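Carbon dioxide concentrating mechanism protein (PDB 4N8X) probably forms the pentameric vertices of the shell of the carboxysome, the polyhedral inclusion in which cyanobacteria sequester RuBisCO for carbon dioxide fixation. Local coordinates at residues L68-Q72 with R73-A77. Numbering follows the deposited sequence.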
ATOM      1  N   LEU A  68      15.735  14.520   1.114  1.00 34.47           N
ATOM      2  CA  LEU A  68      17.153  14.421   0.744  1.00 30.57           C
ATOM      3  C   LEU A  68      17.922  13.444   1.633  1.00 30.16           C
ATOM      4  O   LEU A  68      17.796  13.442   2.872  1.00 32.00           O
ATOM      5  CB  LEU A  68      17.845  15.804   0.641  1.00 55.07           C
ATOM      6  CG  LEU A  68      18.744  16.486   1.685  1.00 53.38           C
ATOM      7  CD1 LEU A  68      19.993  15.714   2.066  1.00 53.04           C
ATOM      8  CD2 LEU A  68      19.172  17.833   1.131  1.00 50.32           C
ATOM      9  N   GLY A  69      18.716  12.601   0.994  1.00 38.58           N
ATOM     10  CA  GLY A  69      19.466  11.586   1.712  1.00 44.35           C
ATOM     11  C   GLY A  69      18.727  10.262   1.849  1.00 42.24           C
ATOM     12  O   GLY A  69      19.371   9.228   2.040  1.00 41.23           O
ATOM     13  N   ASN A  70      17.395  10.285   1.739  1.00 37.72           N
ATOM     14  CA  ASN A  70      16.581   9.078   1.955  1.00 32.17           C
ATOM     15  C   ASN A  70      16.467   8.151   0.733  1.00 32.41           C
ATOM     16  O   ASN A  70      15.883   7.066   0.837  1.00 24.63           O
ATOM     17  CB  ASN A  70      15.153   9.447   2.410  1.00 32.64           C
ATOM     18  CG  ASN A  70      15.070   9.857   3.879  1.00 30.25           C
ATOM     19  OD1 ASN A  70      16.069   9.867   4.595  1.00 33.56           O
ATOM     20  ND2 ASN A  70      13.875  10.213   4.318  1.00 26.00           N
ATOM     21  N   GLU A  71      17.025   8.564  -0.412  1.00 31.60           N
ATOM     22  CA  GLU A  71      16.700   7.954  -1.703  1.00 34.21           C
ATOM     23  C   GLU A  71      16.942   6.464  -1.764  1.00 33.55           C
ATOM     24  O   GLU A  71      16.170   5.708  -2.376  1.00 32.90           O
ATOM     25  CB  GLU A  71      17.489   8.616  -2.843  1.00 43.02           C
ATOM     26  CG  GLU A  71      17.509  10.134  -2.771  1.00 48.63           C
ATOM     27  CD  GLU A  71      18.491  10.651  -1.749  1.00 49.16           C
ATOM     28  OE1 GLU A  71      19.661  10.248  -1.792  1.00 52.35           O
ATOM     29  OE2 GLU A  71      18.083  11.445  -0.890  1.00 48.62           O
ATOM     30  N   GLN A  72      18.058   6.056  -1.179  1.00 30.84           N
ATOM     31  CA  GLN A  72      18.454   4.670  -1.166  1.00 36.48           C
ATOM     32  C   GLN A  72      18.499   4.163   0.275  1.00 28.41           C
ATOM     33  O   GLN A  72      19.244   3.255   0.595  1.00 37.04           O
ATOM     34  CB  GLN A  72      19.791   4.523  -1.894  1.00 42.80           C
ATOM     35  CG  GLN A  72      19.695   5.042  -3.327  1.00 48.02           C
ATOM     36  CD  GLN A  72      21.029   5.185  -4.010  1.00 59.83           C
ATOM     37  OE1 GLN A  72      22.084   5.077  -3.384  1.00 63.17           O
ATOM     38  NE2 GLN A  72      20.993   5.437  -5.314  1.00 66.00           N
ATOM     39  N   ARG A  73      17.676   4.763   1.132  1.00 25.98           N
ATOM     40  CA  ARG A  73      17.488   4.283   2.491  1.00 24.48           C
ATOM     41  C   ARG A  73      16.170   3.498   2.577  1.00 23.39           C
ATOM     42  O   ARG A  73      15.235   3.777   1.828  1.00 24.79           O
ATOM     43  CB  ARG A  73      17.425   5.453   3.491  1.00 30.12           C
ATOM     44  CG  ARG A  73      18.722   6.312   3.563  1.00 31.63           C
ATOM     45  CD  ARG A  73      18.580   7.302   4.737  1.00 35.75           C
ATOM     46  NE  ARG A  73      19.861   7.882   5.143  1.00 39.08           N
ATOM     47  CZ  ARG A  73      20.022   9.165   5.442  1.00 42.55           C
ATOM     48  NH1 ARG A  73      21.222   9.622   5.798  1.00 45.08           N
ATOM     49  NH2 ARG A  73      18.988   9.996   5.351  1.00 40.72           N
ATOM     50  N   PRO A  74      16.099   2.518   3.485  1.00 26.51           N
ATOM     51  CA  PRO A  74      14.870   1.690   3.550  1.00 25.07           C
ATOM     52  C   PRO A  74      13.872   2.239   4.519  1.00 22.78           C
ATOM     53  O   PRO A  74      13.583   1.647   5.567  1.00 22.08           O
ATOM     54  CB  PRO A  74      15.386   0.319   4.024  1.00 28.90           C
ATOM     55  CG  PRO A  74      16.669   0.630   4.791  1.00 27.09           C
ATOM     56  CD  PRO A  74      17.265   1.857   4.102  1.00 26.93           C
ATOM     57  N   VAL A  75      13.285   3.368   4.137  1.00 22.02           N
ATOM     58  CA  VAL A  75      12.307   4.037   4.961  1.00 18.83           C
ATOM     59  C   VAL A  75      11.025   4.093   4.145  1.00 20.65           C
ATOM     60  O   VAL A  75      11.043   4.388   2.943  1.00 18.12           O
ATOM     61  CB  VAL A  75      12.779   5.433   5.344  1.00 26.28           C
ATOM     62  CG1 VAL A  75      14.091   5.330   6.115  1.00 26.75           C
ATOM     63  CG2 VAL A  75      13.022   6.246   4.103  1.00 25.65           C
ATOM     64  N   ASP A  76       9.913   3.766   4.789  1.00 20.09           N
ATOM     65  CA  ASP A  76       8.653   3.751   4.074  1.00 20.03           C
ATOM     66  C   ASP A  76       7.690   4.674   4.763  1.00 19.68           C
ATOM     67  O   ASP A  76       6.497   4.640   4.466  1.00 20.42           O
ATOM     68  CB  ASP A  76       8.078   2.327   4.028  1.00 21.14           C
ATOM     69  CG  ASP A  76       7.930   1.707   5.420  1.00 24.09           C
ATOM     70  OD1 ASP A  76       8.184   2.422   6.419  1.00 21.85           O
ATOM     71  OD2 ASP A  76       7.550   0.508   5.502  1.00 20.53           O
ATOM     72  N   ALA A  77       8.206   5.477   5.708  1.00 13.81           N
ATOM     73  CA  ALA A  77       7.407   6.476   6.444  1.00 12.69           C
ATOM     74  C   ALA A  77       8.322   7.570   6.942  1.00 13.23           C
ATOM     75  O   ALA A  77       9.398   7.277   7.495  1.00 14.80           O
ATOM     76  CB  ALA A  77       6.600   5.840   7.642  1.00 12.18           C
TER
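A type I beta turn from Asn70 to Arg73, in the loop that joins strands 55-60 and 77-88 of this CcmL/EutN-family subunit, is closed twice by the same two residues. The backbone bond runs from Arg73 N to Asn70 O (2.9 Å). Beside it the side chains meet: Arg73 NH2 donates to Asn70 OD1 over 3.0 Å, in the plane of the amide carbonyl and almost exactly in that of the guanidinium, although the two planes are turned 62° apart. Arg73 reaches this point by running back along the turn. Its CG stands beside the backbone N (chi1 -62°), and the chain is extended from there to NE, which brings CG to 3.4 Å from Gly69 O. That same carbonyl oxygen lies over one face of the guanidinium, 3.1 Å above its plane and off-centre, near the edge of the group, a contact rather than a hydrogen bond; Arg73 NE makes a weak hydrogen bond to Ser18 O. With the positive phi of Gly69, any side chain there would run into the carbonyl O of Leu68, and its CB would also crowd Arg73 NH2. Val75 CG2 packs 4.1 Å from Asn70 ND2, its side chain lying across the amide. The buried amide of Asn70 is engaged at both ends, OD1 also accepting from Asn46 ND2 while ND2 donates to Ala64 O. Beyond the turn, Pro74 O and the Asp76 carboxylate bond to a neighbouring subunit of the pentamer. An alanine in place of Arg73 is likely to leave Asn70 OD1 with one donor fewer and to remove the guanidinium from beside Gly69 O. Arg73 thus holds the turn by its backbone N-H and by its guanidinium, whose positive charge probably polarises the Asn70 side-chain carbonyl.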